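Local coordinates for protein replicative DNA helicase (Nostoc punctiforme, PDB 4O1R) that is the intein of the replicative helicase, which probably excises itself from its precursor by protein splicing, joining the flanking exteins, at residues Ala4-Gly7 and Asp8-Val11. Numbering follows the deposited sequence.
Sequences ALAG and DSLV. Unlike the reference sequence in segment 4-7: Ala-4 (reference Cys).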
# COMPACT_ATOMS: atom_id res chain seq x y z
N ALA A 4 -6.32 -6.46 0.88
CA ALA A 4 -6.06 -5.93 2.21
C ALA A 4 -4.62 -6.17 2.62
O ALA A 4 -3.84 -6.79 1.87
CB ALA A 4 -7.05 -6.52 3.22
N LEU A 5 -4.26 -5.67 3.79
CA LEU A 5 -2.88 -5.63 4.27
C LEU A 5 -2.75 -6.17 5.67
O LEU A 5 -3.68 -6.08 6.47
CB LEU A 5 -2.36 -4.18 4.29
CG LEU A 5 -2.31 -3.45 2.95
CD1 LEU A 5 -1.93 -2.00 3.22
CD2 LEU A 5 -1.29 -4.11 2.02
N ALA A 6 -1.56 -6.65 5.99
CA ALA A 6 -1.27 -7.03 7.39
C ALA A 6 -1.49 -5.83 8.31
O ALA A 6 -1.25 -4.68 7.93
CB ALA A 6 0.16 -7.54 7.52
N GLY A 7 -1.93 -6.11 9.53
CA GLY A 7 -2.24 -5.06 10.51
C GLY A 7 -1.08 -4.16 10.91
O GLY A 7 -1.31 -3.01 11.31
N ASP A 8 0.15 -4.67 10.79
CA ASP A 8 1.32 -3.88 11.16
C ASP A 8 1.83 -3.00 10.02
O ASP A 8 2.80 -2.27 10.20
CB ASP A 8 2.46 -4.75 11.73
CG ASP A 8 2.94 -5.82 10.78
OD1 ASP A 8 2.23 -6.15 9.81
OD2 ASP A 8 4.03 -6.37 11.04
N SER A 9 1.16 -3.05 8.87
CA SER A 9 1.52 -2.17 7.75
C SER A 9 1.41 -0.71 8.18
O SER A 9 0.39 -0.31 8.73
CB SER A 9 0.59 -2.41 6.56
OG SER A 9 0.60 -3.78 6.16
N LEU A 10 2.43 0.08 7.90
CA LEU A 10 2.48 1.46 8.39
C LEU A 10 1.96 2.46 7.37
O LEU A 10 2.39 2.46 6.21
CB LEU A 10 3.91 1.84 8.74
CG LEU A 10 4.56 1.05 9.87
CD1 LEU A 10 6.01 1.44 10.02
CD2 LEU A 10 3.81 1.29 11.17
N VAL A 11 1.03 3.31 7.81
CA VAL A 11 0.60 4.43 7.00
C VAL A 11 1.02 5.72 7.70
O VAL A 11 1.09 5.78 8.92
CB VAL A 11 -0.94 4.36 6.92
CG1 VAL A 11 -1.49 5.38 5.98
CG2 VAL A 11 -1.41 2.93 6.52
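Ala-6 and Ser-9 close a type I beta turn, a local contact that swings the chain from the short strand 5-6 to strand 10-12 near the start of the all-beta intein fold, the HINT fold. The closing bond runs from Ser-9 N to Ala-6 O, 3.1 Å long and fairly straight at 160°. Ser-9 OG adds a second, shorter bond to Ala-6 O at 2.7 Å. It comes from the same face of the carbonyl as the amide, so one residue grips the carbonyl oxygen of the buried Ala-6 twice. A chi1 of -56° makes this possible, setting OG beside the backbone N and anti to the carbonyl carbon. Serine suits the place because its hydroxyl finds an acceptor within the turn; an alanine here would probably leave Ala-6 O with the amide as its sole partner from the turn and the last turn residue less firmly held. At the corner, a CB on Gly-7 would sit tight against Asp-8 N, which favours glycine, while Asp-8 is exposed and its carboxylate can face solvent. The turn closely follows Ala-4, where inteins of this family carry the catalytic first cysteine; the alanine of the deposited chain would probably block splicing. On the buried side, Leu-5 packs its side chain on Ile-70, Phe-133 and Ala-135, while its CB rests 3.5 Å from Ser-9 OG.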